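Local structure of flavodoxin (Lactobacillus reuteri, 5VEG) at residues A33-A38 against I80-A85. The protein is a flavin mononucleotide-binding flavodoxin associated with a 1,2-propanediol utilization microcompartment, probably a low-potential electron donor to redox enzymes. Numbering follows the deposited sequence.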
ATOM      1  N   ALA A  33      -9.679  -2.523   7.339  1.00 28.06           N
ATOM      2  CA  ALA A  33      -8.529  -2.143   6.539  1.00 28.01           C
ATOM      3  C   ALA A  33      -8.955  -1.087   5.536  1.00 29.99           C
ATOM      4  O   ALA A  33     -10.092  -1.078   5.061  1.00 36.78           O
ATOM      5  CB  ALA A  33      -7.913  -3.336   5.798  1.00 29.79           C
ATOM      6  N   HIS A  34      -8.034  -0.186   5.232  1.00 31.60           N
ATOM      7  CA  HIS A  34      -8.209   0.778   4.158  1.00 29.70           C
ATOM      8  C   HIS A  34      -7.041   0.622   3.192  1.00 27.33           C
ATOM      9  O   HIS A  34      -5.881   0.734   3.600  1.00 25.72           O
ATOM     10  CB  HIS A  34      -8.299   2.201   4.715  1.00 28.47           C
ATOM     11  CG  HIS A  34      -8.970   3.167   3.790  1.00 34.84           C
ATOM     12  ND1 HIS A  34      -9.812   4.168   4.232  1.00 30.79           N
ATOM     13  CD2 HIS A  34      -8.911   3.292   2.443  1.00 31.40           C
ATOM     14  CE1 HIS A  34     -10.242   4.868   3.196  1.00 33.51           C
ATOM     15  NE2 HIS A  34      -9.712   4.354   2.099  1.00 35.98           N
ATOM     16  N   VAL A  35      -7.347   0.330   1.926  1.00 31.98           N
ATOM     17  CA  VAL A  35      -6.347   0.223   0.861  1.00 28.06           C
ATOM     18  C   VAL A  35      -6.511   1.420  -0.059  1.00 29.06           C
ATOM     19  O   VAL A  35      -7.571   1.600  -0.672  1.00 33.37           O
ATOM     20  CB  VAL A  35      -6.480  -1.090   0.070  1.00 25.08           C
ATOM     21  CG1 VAL A  35      -5.490  -1.120  -1.081  1.00 28.71           C
ATOM     22  CG2 VAL A  35      -6.269  -2.290   0.981  1.00 27.85           C
ATOM     23  N   VAL A  36      -5.480   2.246  -0.162  1.00 22.22           N
ATOM     24  CA  VAL A  36      -5.495   3.319  -1.145  1.00 23.60           C
ATOM     25  C   VAL A  36      -4.528   2.964  -2.265  1.00 25.25           C
ATOM     26  O   VAL A  36      -3.497   2.315  -2.049  1.00 27.74           O
ATOM     27  CB  VAL A  36      -5.165   4.703  -0.547  1.00 31.37           C
ATOM     28  CG1 VAL A  36      -6.216   5.090   0.521  1.00 36.61           C
ATOM     29  CG2 VAL A  36      -3.769   4.724   0.030  1.00 33.81           C
ATOM     30  N   TYR A  37      -4.864   3.396  -3.476  1.00 28.17           N
ATOM     31  CA  TYR A  37      -3.994   3.152  -4.619  1.00 27.77           C
ATOM     32  C   TYR A  37      -3.795   4.439  -5.395  1.00 30.66           C
ATOM     33  O   TYR A  37      -4.639   5.345  -5.374  1.00 28.72           O
ATOM     34  CB  TYR A  37      -4.547   2.052  -5.558  1.00 31.74           C
ATOM     35  CG  TYR A  37      -5.903   2.376  -6.164  1.00 33.57           C
ATOM     36  CD1 TYR A  37      -6.010   3.077  -7.366  1.00 34.45           C
ATOM     37  CD2 TYR A  37      -7.077   1.978  -5.527  1.00 31.57           C
ATOM     38  CE1 TYR A  37      -7.251   3.382  -7.904  1.00 33.72           C
ATOM     39  CE2 TYR A  37      -8.313   2.273  -6.059  1.00 29.79           C
ATOM     40  CZ  TYR A  37      -8.396   2.974  -7.238  1.00 30.88           C
ATOM     41  OH  TYR A  37      -9.632   3.255  -7.757  1.00 30.27           O
ATOM     42  N   ALA A  38      -2.655   4.516  -6.075  1.00 28.96           N
ATOM     43  CA  ALA A  38      -2.423   5.527  -7.095  1.00 30.22           C
ATOM     44  C   ALA A  38      -2.145   4.805  -8.400  1.00 34.44           C
ATOM     45  O   ALA A  38      -1.415   3.810  -8.417  1.00 23.43           O
ATOM     46  CB  ALA A  38      -1.262   6.448  -6.733  1.00 29.24           C
ATOM     47  N   ILE A  80      -5.770  -1.717   9.687  1.00 31.57           N
ATOM     48  CA  ILE A  80      -4.719  -2.099   8.740  1.00 28.26           C
ATOM     49  C   ILE A  80      -4.704  -1.063   7.624  1.00 23.03           C
ATOM     50  O   ILE A  80      -5.755  -0.752   7.052  1.00 30.36           O
ATOM     51  CB  ILE A  80      -4.958  -3.515   8.180  1.00 29.35           C
ATOM     52  CG1 ILE A  80      -4.832  -4.558   9.297  1.00 27.33           C
ATOM     53  CG2 ILE A  80      -3.988  -3.837   6.998  1.00 25.36           C
ATOM     54  CD1 ILE A  80      -5.290  -5.975   8.896  1.00 22.76           C
ATOM     55  N   LEU A  81      -3.523  -0.510   7.333  1.00 24.45           N
ATOM     56  CA  LEU A  81      -3.361   0.551   6.341  1.00 27.29           C
ATOM     57  C   LEU A  81      -2.424   0.091   5.224  1.00 26.40           C
ATOM     58  O   LEU A  81      -1.321  -0.379   5.499  1.00 27.07           O
ATOM     59  CB  LEU A  81      -2.806   1.817   6.991  1.00 24.41           C
ATOM     60  CG  LEU A  81      -3.516   2.180   8.296  1.00 27.30           C
ATOM     61  CD1 LEU A  81      -2.741   3.244   9.042  1.00 26.15           C
ATOM     62  CD2 LEU A  81      -4.931   2.625   7.980  1.00 28.88           C
ATOM     63  N   VAL A  82      -2.858   0.249   3.974  1.00 28.38           N
ATOM     64  CA  VAL A  82      -2.128  -0.228   2.802  1.00 26.59           C
ATOM     65  C   VAL A  82      -2.107   0.877   1.758  1.00 26.81           C
ATOM     66  O   VAL A  82      -3.151   1.466   1.458  1.00 26.47           O
ATOM     67  CB  VAL A  82      -2.748  -1.513   2.211  1.00 28.93           C
ATOM     68  CG1 VAL A  82      -1.999  -1.946   0.923  1.00 23.60           C
ATOM     69  CG2 VAL A  82      -2.728  -2.630   3.239  1.00 25.15           C
ATOM     70  N   VAL A  83      -0.919   1.145   1.195  1.00 26.60           N
ATOM     71  CA  VAL A  83      -0.763   2.000   0.015  1.00 26.28           C
ATOM     72  C   VAL A  83      -0.189   1.171  -1.134  1.00 29.14           C
ATOM     73  O   VAL A  83       0.834   0.490  -0.976  1.00 22.35           O
ATOM     74  CB  VAL A  83       0.141   3.215   0.301  1.00 26.12           C
ATOM     75  CG1 VAL A  83       0.303   4.060  -0.947  1.00 27.24           C
ATOM     76  CG2 VAL A  83      -0.436   4.081   1.458  1.00 23.35           C
ATOM     77  N   CYS A  84      -0.838   1.243  -2.291  1.00 27.84           N
ATOM     78  CA  CYS A  84      -0.360   0.610  -3.514  1.00 28.97           C
ATOM     79  C   CYS A  84      -0.177   1.711  -4.550  1.00 33.72           C
ATOM     80  O   CYS A  84      -1.161   2.281  -5.018  1.00 29.90           O
ATOM     81  CB  CYS A  84      -1.338  -0.457  -4.015  1.00 21.73           C
ATOM     82  SG  CYS A  84      -1.717  -1.801  -2.841  1.00 30.43           S
ATOM     83  N   ALA A  85       1.067   2.020  -4.922  1.00 26.22           N
ATOM     84  CA  ALA A  85       1.288   3.189  -5.763  1.00 27.22           C
ATOM     85  C   ALA A  85       2.464   2.981  -6.706  1.00 27.93           C
ATOM     86  O   ALA A  85       3.445   2.315  -6.365  1.00 24.86           O
ATOM     87  CB  ALA A  85       1.541   4.448  -4.931  1.00 24.81           C
TER
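Val-36 sits opposite Val-83, and its backbone grips the neighbouring strand on both sides of that residue. Its N donates to Val-82 O at 2.9 Å, the donor tilted 21° from the carbonyl plane, while its O accepts from Cys-84 N at 2.9 Å. His-34, two residues earlier, does the same, donating to Ile-80 O and accepting from Val-82 N; Ala-38 N to Cys-84 O completes five bonds. This is the parallel pattern, in which His-34 and Val-36 each bridge the two residues flanking their opposite number, while Ala-33, Val-35 and Tyr-37 turn their backbone bonds to strand 60-66. Followed outward from CB, Val-36 splits into two methyls. With CG1 anti to the carbonyl carbon (chi1 -61°), CG2 falls between the backbone N and the carbonyl carbon, from where it meets Val-83 CG2 at 3.7 Å and Val-82 O at 3.6 Å; the side chain also touches Ser-65 and Thr-70. Strands 31-38 and 80-85 are adjacent inner strands in the five-stranded parallel sheet, order 2-1-3-4-5, of the flavodoxin-like alpha/beta/alpha sandwich. On the face carrying Val-35 and Val-82, these two valines lie side by side, Val-35 CG2 3.8 Å from Val-82 CB and the two CG1 methyls 4.1 Å apart. Helix 43-56 packs against Val-35 here and helix 159-176 against Val-82. Tyr-37 is on this same face, its side chain about 7 Å from the bound FMN at the nearest atoms: CB stays 3.4 Å from Cys-84 O, but the end of the side chain leads away from 80-85, and the residue touches Glu-45, Ala-48 and Glu-66. On the other face the His-34 ring also turns from 80-85, and its NE2 is hydrogen-bonded to Ser-65 OG.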